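Local coordinates for protein hydroquinone dioxygenase large subunit (Pseudomonas sp., PDB 4ZXA) that serves as the large subunit of a two-subunit, iron(II)-dependent hydroquinone 1,2-dioxygenase of the cupin type, which probably opens the aromatic ring of hydroquinone with molecular oxygen, at residues R30-G35 and F129-R134; Y44-T49 and D64-A69; I48-P51 and T56-H59; P147-S152 and T308-L313. All blocks are in the same frame, centred on the assembly; numbering follows the deposited sequence. Where two conformers were deposited one is given.

Interaction 1. Residues R30-G35 and F129-R134; sequences RSFQLG and FKAILR
F32 and I132 face each other where strand 32-34 and the helical segment 129-134 run almost antiparallel, at 163°, with their axes 10.1 Å apart at closest approach. F32 carries the contact, one face of its ring turned to I132. CG1 of I132 lies over that face, displaced toward the rim, and comes within 3.6 Å of CD1 of F32; the distance from CG1 of I132 to the F32 ring centroid, 3.9 Å, is that of a CH-pi contact. With CG1 anti to the carbonyl carbon and beside the backbone N (chi1 -67°), this branch of I132 reaches the ring, and the two side chains slide past each other in opposite directions. One residue earlier, the methyl CB of A131 touches CE2 of F32 at 3.9 Å. A small residue suits this point, since it lets the aromatic ring approach the helix backbone until CZ of F32 lies 3.7 Å from the carbonyl O of A131. L34, two residues along the strand and pointing to the same side as F32, extends the interface more loosely, its CD2 reaching CE1 of F129 at 4.2 Å. I132 also packs on L39 of the adjacent strand and on M70 of helix 63-75, while V18 covers F32 and A131. The side chains that meet are all hydrocarbon, so the grip of strand on helix rests on apolar packing, with no directed polar bond found between the segments.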
loop_
_atom_site.group_PDB
_atom_site.type_symbol
_atom_site.label_atom_id
_atom_site.label_comp_id
_atom_site.label_asym_id
_atom_site.label_seq_id
_atom_site.Cartn_x
_atom_site.Cartn_y
_atom_site.Cartn_z
ATOM N N ARG E 30 2.795 -14.693 -18.317
ATOM C CA ARG E 30 1.567 -15.014 -19.027
ATOM C C ARG E 30 0.395 -14.200 -18.492
ATOM O O ARG E 30 0.263 -14.008 -17.293
ATOM C CB ARG E 30 1.228 -16.491 -18.817
ATOM C CG ARG E 30 2.330 -17.474 -19.152
ATOM C CD ARG E 30 1.878 -18.892 -18.824
ATOM N NE ARG E 30 2.865 -19.881 -19.235
ATOM C CZ ARG E 30 2.907 -20.415 -20.450
ATOM N NH1 ARG E 30 2.017 -20.049 -21.362
ATOM N NH2 ARG E 30 3.834 -21.312 -20.755
ATOM N N SER E 31 -0.477 -13.743 -19.370
ATOM C CA SER E 31 -1.729 -13.157 -18.916
ATOM C C SER E 31 -2.743 -14.283 -18.755
ATOM O O SER E 31 -2.571 -15.351 -19.317
ATOM C CB SER E 31 -2.243 -12.116 -19.915
ATOM O OG SER E 31 -2.422 -12.699 -21.196
ATOM N N PHE E 32 -3.796 -14.050 -17.980
ATOM C CA PHE E 32 -4.809 -15.076 -17.751
ATOM C C PHE E 32 -6.215 -14.534 -17.980
ATOM O O PHE E 32 -6.490 -13.346 -17.792
ATOM C CB PHE E 32 -4.685 -15.687 -16.342
ATOM C CG PHE E 32 -3.450 -16.529 -16.145
ATOM C CD1 PHE E 32 -2.235 -15.946 -15.807
ATOM C CD2 PHE E 32 -3.497 -17.901 -16.308
ATOM C CE1 PHE E 32 -1.091 -16.722 -15.630
ATOM C CE2 PHE E 32 -2.363 -18.679 -16.127
ATOM C CZ PHE E 32 -1.160 -18.091 -15.787
ATOM N N GLN E 33 -7.102 -15.426 -18.398
ATOM C CA GLN E 33 -8.493 -15.085 -18.607
ATOM C C GLN E 33 -9.339 -15.914 -17.661
ATOM O O GLN E 33 -9.139 -17.127 -17.518
ATOM C CB GLN E 33 -8.907 -15.378 -20.052
ATOM C CG GLN E 33 -10.296 -14.854 -20.415
ATOM C CD GLN E 33 -10.278 -13.366 -20.704
ATOM O OE1 GLN E 33 -9.268 -12.834 -21.162
ATOM N NE2 GLN E 33 -11.384 -12.683 -20.423
ATOM N N LEU E 34 -10.284 -15.258 -17.007
ATOM C CA LEU E 34 -11.213 -15.946 -16.129
ATOM C C LEU E 34 -12.544 -15.292 -16.384
ATOM O O LEU E 34 -12.748 -14.140 -16.014
ATOM C CB LEU E 34 -10.791 -15.783 -14.669
ATOM C CG LEU E 34 -11.625 -16.489 -13.601
ATOM C CD1 LEU E 34 -11.776 -17.967 -13.937
ATOM C CD2 LEU E 34 -10.986 -16.318 -12.229
ATOM N N GLY E 35 -13.442 -16.012 -17.051
ATOM C CA GLY E 35 -14.676 -15.417 -17.522
ATOM C C GLY E 35 -14.308 -14.114 -18.189
ATOM O O GLY E 35 -13.459 -14.083 -19.071
ATOM N N PHE E 129 -6.108 -19.438 -10.172
ATOM C CA PHE E 129 -5.292 -18.755 -9.159
ATOM C C PHE E 129 -3.954 -19.454 -8.876
ATOM O O PHE E 129 -2.915 -18.801 -8.788
ATOM C CB PHE E 129 -6.076 -18.538 -7.856
ATOM C CG PHE E 129 -6.971 -17.331 -7.871
ATOM C CD1 PHE E 129 -7.383 -16.760 -9.075
ATOM C CD2 PHE E 129 -7.386 -16.750 -6.682
ATOM C CE1 PHE E 129 -8.207 -15.641 -9.088
ATOM C CE2 PHE E 129 -8.208 -15.633 -6.676
ATOM C CZ PHE E 129 -8.626 -15.078 -7.879
ATOM N N LYS E 130 -3.972 -20.774 -8.728
ATOM C CA LYS E 130 -2.725 -21.506 -8.486
ATOM C C LYS E 130 -1.779 -21.292 -9.646
ATOM O O LYS E 130 -0.575 -21.161 -9.462
ATOM C CB LYS E 130 -2.996 -22.995 -8.301
ATOM C CG LYS E 130 -3.729 -23.329 -7.002
ATOM C CD LYS E 130 -3.616 -24.802 -6.655
ATOM C CE LYS E 130 -4.227 -25.083 -5.295
ATOM N NZ LYS E 130 -3.843 -26.422 -4.749
ATOM N N ALA E 131 -2.344 -21.242 -10.851
ATOM C CA ALA E 131 -1.552 -21.072 -12.057
ATOM C C ALA E 131 -0.950 -19.671 -12.108
ATOM O O ALA E 131 0.182 -19.483 -12.588
ATOM C CB ALA E 131 -2.403 -21.351 -13.307
ATOM N N ILE E 132 -1.694 -18.687 -11.609
ATOM C CA ILE E 132 -1.182 -17.321 -11.554
ATOM C C ILE E 132 -0.008 -17.208 -10.567
ATOM O O ILE E 132 1.047 -16.668 -10.910
ATOM C CB ILE E 132 -2.295 -16.293 -11.238
ATOM C CG1 ILE E 132 -3.289 -16.211 -12.401
ATOM C CG2 ILE E 132 -1.697 -14.911 -10.969
ATOM C CD1 ILE E 132 -4.558 -15.487 -12.062
ATOM N N LEU E 133 -0.177 -17.734 -9.355
ATOM C CA LEU E 133 0.912 -17.728 -8.379
ATOM C C LEU E 133 2.154 -18.382 -8.971
ATOM O O LEU E 133 3.255 -17.839 -8.892
ATOM C CB LEU E 133 0.516 -18.441 -7.079
ATOM C CG LEU E 133 -0.533 -17.798 -6.178
ATOM C CD1 LEU E 133 -1.020 -18.812 -5.130
ATOM C CD2 LEU E 133 0.032 -16.543 -5.515
ATOM N N ARG E 134 1.969 -19.554 -9.563
ATOM C CA ARG E 134 3.078 -20.291 -10.149
ATOM C C ARG E 134 3.828 -19.407 -11.125
ATOM O O ARG E 134 5.048 -19.276 -11.048
ATOM C CB ARG E 134 2.573 -21.556 -10.850
ATOM C CG ARG E 134 3.665 -22.558 -11.210
ATOM C CD ARG E 134 3.079 -23.834 -11.831
ATOM N NE ARG E 134 4.114 -24.839 -12.081
ATOM C CZ ARG E 134 4.219 -26.000 -11.433
ATOM N NH1 ARG E 134 3.339 -26.339 -10.489
ATOM N NH2 ARG E 134 5.205 -26.834 -11.736
#

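Interaction 2. Residues Y44-T49 and D64-A69; sequences YFARIT and DIFLRA
A46 and F66 make a buried, wholly apolar contact between strand 45-52 and helix 63-75, the helix that follows this strand's hairpin partner in the chain. The methyl group of A46 sits over one face of the F66 ring, displaced toward the rim on the side where the ring joins its own CB. Its CB lies 3.3 Å from CG of F66 and 3.6 Å from the ring centroid, a close CH-pi contact. F66 reaches the strand because its CG is anti to the backbone N (chi1 -172°), which carries the ring out from the helix and turns a face to the methyl of A46. Alanine fits here: with the CA atoms of A46 and F66 only 6.5 Å apart, its small methyl suits so close an approach of strand and helix. I48, two residues on and pointing to the same side, adds a lighter touch, its CD1 meeting CE2 of F66 at 4.1 Å as the two side chains cross at about a right angle. The intervening R47 points away from the helix, in keeping with strand alternation. Around this core, W136 of helix 122-136 packs on A46, and F85 meets the F66 ring edge-to-face. Just before the strand, the hydroxyl of Y44 is hydrogen-bonded to E249 of the second subunit, another copy of this protein. Alternate apolar residues of a strand laid against one side of a helix are the pattern of a helix packed on one face of an antiparallel sheet, built here from a hairpin and the helix that continues it.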
loop_
_atom_site.group_PDB
_atom_site.type_symbol
_atom_site.label_atom_id
_atom_site.label_comp_id
_atom_site.label_asym_id
_atom_site.label_seq_id
_atom_site.Cartn_x
_atom_site.Cartn_y
_atom_site.Cartn_z
ATOM N N TYR E 44 6.136 -4.266 -12.216
ATOM C CA TYR E 44 5.716 -3.697 -10.936
ATOM C C TYR E 44 4.280 -4.033 -10.507
ATOM O O TYR E 44 3.994 -4.095 -9.312
ATOM C CB TYR E 44 5.860 -2.172 -10.958
ATOM C CG TYR E 44 7.245 -1.647 -10.644
ATOM C CD1 TYR E 44 7.958 -0.907 -11.580
ATOM C CD2 TYR E 44 7.833 -1.884 -9.415
ATOM C CE1 TYR E 44 9.207 -0.415 -11.294
ATOM C CE2 TYR E 44 9.088 -1.396 -9.120
ATOM C CZ TYR E 44 9.776 -0.662 -10.062
ATOM O OH TYR E 44 11.036 -0.176 -9.770
ATOM N N PHE E 45 3.373 -4.226 -11.462
ATOM C CA PHE E 45 1.959 -4.338 -11.119
ATOM C C PHE E 45 1.240 -5.563 -11.663
ATOM O O PHE E 45 1.453 -5.983 -12.800
ATOM C CB PHE E 45 1.193 -3.096 -11.571
ATOM C CG PHE E 45 1.902 -1.804 -11.287
ATOM C CD1 PHE E 45 1.999 -1.320 -9.990
ATOM C CD2 PHE E 45 2.463 -1.063 -12.318
ATOM C CE1 PHE E 45 2.656 -0.129 -9.716
ATOM C CE2 PHE E 45 3.117 0.138 -12.054
ATOM C CZ PHE E 45 3.217 0.605 -10.752
ATOM N N ALA E 46 0.366 -6.123 -10.835
ATOM C CA ALA E 46 -0.711 -6.956 -11.340
ATOM C C ALA E 46 -1.763 -6.017 -11.917
ATOM O O ALA E 46 -2.007 -4.928 -11.384
ATOM C CB ALA E 46 -1.309 -7.799 -10.225
ATOM N N ARG E 47 -2.383 -6.432 -13.010
ATOM C CA ARG E 47 -3.392 -5.615 -13.642
ATOM C C ARG E 47 -4.627 -6.436 -13.941
ATOM O O ARG E 47 -4.533 -7.506 -14.528
ATOM C CB ARG E 47 -2.843 -5.020 -14.927
ATOM C CG ARG E 47 -3.894 -4.271 -15.732
ATOM C CD ARG E 47 -3.313 -3.813 -17.036
ATOM N NE ARG E 47 -4.256 -3.013 -17.789
ATOM C CZ ARG E 47 -4.245 -2.922 -19.114
ATOM N NH1 ARG E 47 -3.337 -3.599 -19.807
ATOM N NH2 ARG E 47 -5.144 -2.169 -19.741
ATOM N N ILE E 48 -5.786 -5.921 -13.543
ATOM C CA ILE E 48 -7.046 -6.620 -13.733
ATOM C C ILE E 48 -7.926 -5.791 -14.625
ATOM O O ILE E 48 -8.125 -4.617 -14.354
ATOM C CB ILE E 48 -7.796 -6.808 -12.395
ATOM C CG1 ILE E 48 -6.879 -7.458 -11.364
ATOM C CG2 ILE E 48 -9.068 -7.649 -12.591
ATOM C CD1 ILE E 48 -6.406 -8.808 -11.819
ATOM N N THR E 49 -8.465 -6.394 -15.682
ATOM C CA THR E 49 -9.444 -5.705 -16.512
ATOM C C THR E 49 -10.795 -6.406 -16.459
ATOM O O THR E 49 -10.874 -7.590 -16.135
ATOM C CB THR E 49 -8.990 -5.565 -17.987
ATOM O OG1 THR E 49 -8.879 -6.858 -18.593
ATOM C CG2 THR E 49 -7.660 -4.843 -18.078
ATOM N N ASP E 64 3.816 -7.406 -5.333
ATOM C CA ASP E 64 3.997 -8.078 -4.053
ATOM C C ASP E 64 2.687 -8.099 -3.257
ATOM O O ASP E 64 2.289 -9.143 -2.761
ATOM C CB ASP E 64 5.165 -7.508 -3.238
ATOM C CG ASP E 64 5.032 -6.019 -2.965
ATOM O OD1 ASP E 64 4.184 -5.354 -3.604
ATOM O OD2 ASP E 64 5.803 -5.510 -2.109
ATOM N N ILE E 65 2.006 -6.961 -3.166
ATOM C CA ILE E 65 0.709 -6.896 -2.494
ATOM C C ILE E 65 -0.266 -7.908 -3.099
ATOM O O ILE E 65 -0.906 -8.687 -2.369
ATOM C CB ILE E 65 0.144 -5.450 -2.508
ATOM C CG1 ILE E 65 1.070 -4.543 -1.688
ATOM C CG2 ILE E 65 -1.264 -5.390 -1.973
ATOM C CD1 ILE E 65 0.625 -3.110 -1.635
ATOM N N PHE E 66 -0.334 -7.923 -4.430
ATOM C CA PHE E 66 -1.214 -8.839 -5.147
ATOM C C PHE E 66 -0.920 -10.296 -4.843
ATOM O O PHE E 66 -1.837 -11.065 -4.556
ATOM C CB PHE E 66 -1.121 -8.634 -6.655
ATOM C CG PHE E 66 -2.132 -9.423 -7.427
ATOM C CD1 PHE E 66 -1.828 -10.686 -7.909
ATOM C CD2 PHE E 66 -3.392 -8.900 -7.671
ATOM C CE1 PHE E 66 -2.770 -11.427 -8.630
ATOM C CE2 PHE E 66 -4.346 -9.630 -8.397
ATOM C CZ PHE E 66 -4.031 -10.890 -8.877
ATOM N N LEU E 67 0.352 -10.679 -4.926
ATOM C CA LEU E 67 0.738 -12.069 -4.686
ATOM C C LEU E 67 0.485 -12.528 -3.253
ATOM O O LEU E 67 -0.001 -13.641 -3.049
ATOM C CB LEU E 67 2.195 -12.328 -5.074
ATOM C CG LEU E 67 2.418 -12.212 -6.580
ATOM C CD1 LEU E 67 3.895 -12.113 -6.878
ATOM C CD2 LEU E 67 1.764 -13.396 -7.310
ATOM N N ARG E 68 0.801 -11.696 -2.263
ATOM C CA ARG E 68 0.539 -12.090 -0.880
ATOM C C ARG E 68 -0.959 -12.344 -0.704
ATOM O O ARG E 68 -1.371 -13.321 -0.050
ATOM C CB ARG E 68 1.008 -11.022 0.112
ATOM C CG ARG E 68 2.489 -10.702 0.052
ATOM C CD ARG E 68 2.925 -9.846 1.243
ATOM N NE ARG E 68 4.235 -9.243 1.010
ATOM C CZ ARG E 68 4.426 -7.978 0.646
ATOM N NH1 ARG E 68 3.391 -7.155 0.490
ATOM N NH2 ARG E 68 5.661 -7.538 0.448
ATOM N N ALA E 69 -1.773 -11.482 -1.308
ATOM C CA ALA E 69 -3.226 -11.591 -1.169
ATOM C C ALA E 69 -3.749 -12.865 -1.801
ATOM O O ALA E 69 -4.508 -13.595 -1.179
ATOM C CB ALA E 69 -3.925 -10.387 -1.771
#

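Interaction 3. Residues I48-P51 and T56-H59; sequences ITWP and TRSH
W50 and R57 form one of two hydrogen-bonded pairs between these antiparallel strands. N of R57 donates to O of W50 at 2.7 Å, nearly straight at 172°. The return bond runs from N of W50 to O of R57 at 3.0 Å. In the other pair, I48 N donates to O of H59 at 3.0 Å, lying in the carbonyl plane, while the return bond from H59 N to O of I48 is weak. The ladder closes the beta hairpin of strands 45-52 and 55-62, the latter at the edge of its sheet within this chain. Among the side chains, W50 dominates: CB of R57 lies over the face of its indole, 3.4 Å from CE2, and CB of H59 meets the ring edge at CZ3, 3.8 Å away. Its NE1 binds O of V114, and NE2 of H59 binds D86. A leucine in place of W50 would probably leave the CB of R57 without its aromatic cover and the carbonyl of V114 without its donor. On the opposite face, T49 is flanked by S58 and T56: its CG2 lies 3.4 Å from OG of S58, and its CB 3.8 Å from CG2 of T56, short side chains that suit a partly exposed surface.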
loop_
_atom_site.group_PDB
_atom_site.type_symbol
_atom_site.label_atom_id
_atom_site.label_comp_id
_atom_site.label_asym_id
_atom_site.label_seq_id
_atom_site.Cartn_x
_atom_site.Cartn_y
_atom_site.Cartn_z
ATOM N N ILE E 48 -5.786 -5.921 -13.543
ATOM C CA ILE E 48 -7.046 -6.620 -13.733
ATOM C C ILE E 48 -7.926 -5.791 -14.625
ATOM O O ILE E 48 -8.125 -4.617 -14.354
ATOM C CB ILE E 48 -7.796 -6.808 -12.395
ATOM C CG1 ILE E 48 -6.879 -7.458 -11.364
ATOM C CG2 ILE E 48 -9.068 -7.649 -12.591
ATOM C CD1 ILE E 48 -6.406 -8.808 -11.819
ATOM N N THR E 49 -8.465 -6.394 -15.682
ATOM C CA THR E 49 -9.444 -5.705 -16.512
ATOM C C THR E 49 -10.795 -6.406 -16.459
ATOM O O THR E 49 -10.874 -7.590 -16.135
ATOM C CB THR E 49 -8.990 -5.565 -17.987
ATOM O OG1 THR E 49 -8.879 -6.858 -18.593
ATOM C CG2 THR E 49 -7.660 -4.843 -18.078
ATOM N N TRP E 50 -11.854 -5.668 -16.773
ATOM C CA TRP E 50 -13.209 -6.194 -16.719
ATOM C C TRP E 50 -14.148 -5.247 -17.457
ATOM O O TRP E 50 -13.903 -4.043 -17.516
ATOM C CB TRP E 50 -13.670 -6.356 -15.264
ATOM C CG TRP E 50 -13.870 -5.049 -14.553
ATOM C CD1 TRP E 50 -15.004 -4.288 -14.546
ATOM C CD2 TRP E 50 -12.910 -4.341 -13.752
ATOM N NE1 TRP E 50 -14.816 -3.158 -13.782
ATOM C CE2 TRP E 50 -13.539 -3.165 -13.286
ATOM C CE3 TRP E 50 -11.581 -4.593 -13.375
ATOM C CZ2 TRP E 50 -12.887 -2.237 -12.472
ATOM C CZ3 TRP E 50 -10.930 -3.667 -12.560
ATOM C CH2 TRP E 50 -11.585 -2.507 -12.117
ATOM N N PRO E 51 -15.232 -5.794 -18.028
ATOM C CA PRO E 51 -16.227 -4.994 -18.751
ATOM C C PRO E 51 -17.137 -4.214 -17.806
ATOM O O PRO E 51 -17.550 -4.759 -16.776
ATOM C CB PRO E 51 -17.054 -6.056 -19.475
ATOM C CG PRO E 51 -16.914 -7.278 -18.618
ATOM C CD PRO E 51 -15.506 -7.238 -18.122
ATOM N N THR E 56 -13.814 -1.374 -21.328
ATOM C CA THR E 56 -12.954 -2.210 -20.521
ATOM C C THR E 56 -12.365 -1.374 -19.393
ATOM O O THR E 56 -11.776 -0.328 -19.635
ATOM C CB THR E 56 -11.843 -2.798 -21.381
ATOM O OG1 THR E 56 -12.382 -3.882 -22.141
ATOM C CG2 THR E 56 -10.699 -3.309 -20.514
ATOM N N ARG E 57 -12.547 -1.818 -18.155
ATOM C CA ARG E 57 -12.022 -1.082 -17.016
ATOM C C ARG E 57 -10.733 -1.746 -16.509
ATOM O O ARG E 57 -10.560 -2.957 -16.625
ATOM C CB ARG E 57 -13.065 -1.004 -15.896
ATOM C CG ARG E 57 -14.500 -0.798 -16.355
ATOM C CD ARG E 57 -14.630 0.256 -17.457
ATOM N NE ARG E 57 -14.761 1.622 -16.964
ATOM C CZ ARG E 57 -15.763 2.444 -17.281
ATOM N NH1 ARG E 57 -16.738 2.048 -18.087
ATOM N NH2 ARG E 57 -15.787 3.675 -16.795
ATOM N N SER E 58 -9.830 -0.958 -15.941
ATOM C CA SER E 58 -8.581 -1.517 -15.437
ATOM C C SER E 58 -8.261 -1.084 -14.021
ATOM O O SER E 58 -8.782 -0.085 -13.521
ATOM C CB SER E 58 -7.411 -1.147 -16.348
ATOM O OG SER E 58 -7.717 -1.470 -17.684
ATOM N N HIS E 59 -7.372 -1.839 -13.391
ATOM C CA HIS E 59 -6.912 -1.506 -12.061
ATOM C C HIS E 59 -5.546 -2.137 -11.761
ATOM O O HIS E 59 -5.304 -3.310 -12.051
ATOM C CB HIS E 59 -7.963 -1.915 -11.036
ATOM C CG HIS E 59 -7.562 -1.637 -9.626
ATOM N ND1 HIS E 59 -7.537 -0.365 -9.101
ATOM C CD2 HIS E 59 -7.162 -2.465 -8.632
ATOM C CE1 HIS E 59 -7.149 -0.418 -7.842
ATOM N NE2 HIS E 59 -6.918 -1.680 -7.530
#

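Interaction 4. Residues P147-S152 and T308-L313; sequences PEETGS and TKRSML
E149 and R310 meet through a single salt bridge, OE1 of E149 lying 3.0 Å from NH1 of R310. The hydrogen bond within it is weak, bent to 148° at the hydrogen; the carboxylate and guanidinium planes stand 65° apart, so the groups do not pair side by side. A water at the guanidinium edge also accepts from NH2 of R310 at 2.8 Å; its very short approach to OE1 of E149 is doubtful. Arginine suits this place because its long chain, extended from CG to NE, carries the charge from the sheet to the loop. R310 lies in strand 310-318, just past the corner at residues 308 and 309, in the antiparallel sheet that also holds strands 241-249 and 262-266 of this cupin-type enzyme. Its side chain is about 11 Å from the bound 4-hydroxybenzonitrile. NH1 has a second carboxylate partner, E249, at the end of strand 241-249, which probably helps balance the buried positive charge. E149 is held in turn by N191, whose ND2 donates to OE2, and by the backbone N of A146, which donates to OE1. An alanine at E149 would probably cost R310 one of its carboxylate partners and leave N191 and the A146 amide without this acceptor.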
loop_
_atom_site.group_PDB
_atom_site.type_symbol
_atom_site.label_atom_id
_atom_site.label_comp_id
_atom_site.label_asym_id
_atom_site.label_seq_id
_atom_site.Cartn_x
_atom_site.Cartn_y
_atom_site.Cartn_z
ATOM N N PRO E 147 8.053 -9.120 4.706
ATOM C CA PRO E 147 8.991 -8.470 3.787
ATOM C C PRO E 147 10.443 -8.618 4.226
ATOM O O PRO E 147 11.305 -8.876 3.397
ATOM C CB PRO E 147 8.535 -7.011 3.809
ATOM C CG PRO E 147 7.056 -7.103 4.120
ATOM C CD PRO E 147 6.925 -8.244 5.068
ATOM N N GLU E 148 10.699 -8.471 5.517
ATOM C CA GLU E 148 12.050 -8.611 6.059
ATOM C C GLU E 148 12.635 -10.006 5.846
ATOM O O GLU E 148 13.832 -10.223 6.031
ATOM C CB GLU E 148 12.053 -8.261 7.552
ATOM C CG GLU E 148 12.149 -6.781 7.823
ATOM C CD GLU E 148 13.479 -6.215 7.379
ATOM O OE1 GLU E 148 14.412 -6.181 8.216
ATOM O OE2 GLU E 148 13.593 -5.809 6.197
ATOM N N GLU E 149 11.783 -10.943 5.446
ATOM C CA GLU E 149 12.185 -12.338 5.312
ATOM C C GLU E 149 12.403 -12.791 3.881
ATOM O O GLU E 149 12.822 -13.919 3.644
ATOM C CB GLU E 149 11.098 -13.253 5.870
ATOM C CG GLU E 149 10.825 -13.194 7.344
ATOM C CD GLU E 149 9.855 -14.298 7.751
ATOM O OE1 GLU E 149 8.678 -14.271 7.323
ATOM O OE2 GLU E 149 10.278 -15.215 8.477
ATOM N N THR E 150 12.061 -11.961 2.915
ATOM C CA THR E 150 12.096 -12.443 1.548
ATOM C C THR E 150 12.658 -11.383 0.631
ATOM O O THR E 150 12.966 -10.270 1.074
ATOM C CB THR E 150 10.697 -12.881 1.074
ATOM O OG1 THR E 150 10.815 -13.657 -0.125
ATOM C CG2 THR E 150 9.802 -11.665 0.823
ATOM N N GLY E 151 12.811 -11.737 -0.640
ATOM C CA GLY E 151 13.279 -10.782 -1.636
ATOM C C GLY E 151 12.150 -10.017 -2.324
ATOM O O GLY E 151 11.081 -9.773 -1.746
ATOM N N SER E 152 12.388 -9.647 -3.579
ATOM C CA SER E 152 11.471 -8.802 -4.326
ATOM C C SER E 152 10.535 -9.601 -5.233
ATOM O O SER E 152 10.935 -10.614 -5.810
ATOM C CB SER E 152 12.271 -7.805 -5.173
ATOM O OG SER E 152 11.420 -6.936 -5.910
ATOM N N THR E 308 3.671 -5.510 14.296
ATOM C CA THR E 308 5.033 -5.064 14.038
ATOM C C THR E 308 6.042 -6.177 14.266
ATOM O O THR E 308 6.910 -6.391 13.433
ATOM C CB THR E 308 5.421 -3.848 14.886
ATOM O OG1 THR E 308 4.567 -2.742 14.565
ATOM C CG2 THR E 308 6.835 -3.468 14.586
ATOM N N LYS E 309 5.928 -6.876 15.393
ATOM C CA LYS E 309 6.756 -8.047 15.622
ATOM C C LYS E 309 5.958 -9.317 15.359
ATOM O O LYS E 309 4.798 -9.406 15.744
ATOM C CB LYS E 309 7.294 -8.086 17.063
ATOM C CG LYS E 309 7.969 -9.413 17.392
ATOM C CD LYS E 309 8.579 -9.438 18.782
ATOM C CE LYS E 309 9.218 -10.796 19.129
ATOM N NZ LYS E 309 8.219 -11.893 19.306
ATOM N N ARG E 310 6.580 -10.297 14.711
ATOM C CA ARG E 310 5.980 -11.618 14.590
ATOM C C ARG E 310 5.401 -12.033 15.939
ATOM O O ARG E 310 6.145 -12.179 16.916
ATOM C CB ARG E 310 7.021 -12.639 14.135
ATOM C CG ARG E 310 6.489 -13.755 13.233
ATOM C CD ARG E 310 7.601 -14.755 12.941
ATOM N NE ARG E 310 7.263 -15.796 11.980
ATOM C CZ ARG E 310 7.269 -15.617 10.661
ATOM N NH1 ARG E 310 7.567 -14.426 10.143
ATOM N NH2 ARG E 310 6.966 -16.629 9.857
ATOM N N SER E 311 4.080 -12.236 15.980
ATOM C CA SER E 311 3.371 -12.551 17.213
ATOM C C SER E 311 2.512 -13.812 17.109
ATOM O O SER E 311 2.107 -14.221 16.022
ATOM C CB SER E 311 2.484 -11.379 17.626
ATOM O OG SER E 311 1.538 -11.085 16.616
ATOM N N MET E 312 2.212 -14.408 18.258
ATOM C CA MET E 312 1.452 -15.639 18.274
ATOM C C MET E 312 -0.005 -15.307 18.489
ATOM O O MET E 312 -0.372 -14.742 19.523
ATOM C CB MET E 312 1.962 -16.554 19.375
ATOM C CG MET E 312 3.452 -16.828 19.277
ATOM S SD MET E 312 3.929 -18.089 20.471
ATOM C CE MET E 312 5.636 -18.385 19.983
ATOM N N LEU E 313 -0.832 -15.624 17.498
ATOM C CA LEU E 313 -2.263 -15.350 17.586
ATOM C C LEU E 313 -3.054 -16.643 17.490
ATOM O O LEU E 313 -2.815 -17.476 16.617
ATOM C CB LEU E 313 -2.725 -14.386 16.484
ATOM C CG LEU E 313 -4.250 -14.230 16.322
ATOM C CD1 LEU E 313 -4.874 -13.569 17.545
ATOM C CD2 LEU E 313 -4.588 -13.422 15.099
HETATM O O HOH W 1 7.344 -16.340 7.118
#

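How the interactions relate
Interactions 1, 2 and 3 all involve one antiparallel sheet of the N-terminal region, with centres about 12 to 15 Å apart. Interactions 2 and 3 share I48 and T49 of strand 45-52: the strand uses its edge to join the hairpin and its side chains to meet helix 63-75. Along the chain both fall between the two segments of interaction 1, which brings helix 122-136 back to the sheet; L133 packs on L67 where the helices adjoin. Interaction 4, its centre about 19 Å and about 32 Å from those of interactions 2 and 3, ties the later loop to another sheet, so the contacts run from the N-terminal layer toward strand 310-318, whose R310 side chain is about 11 Å from the bound ligand.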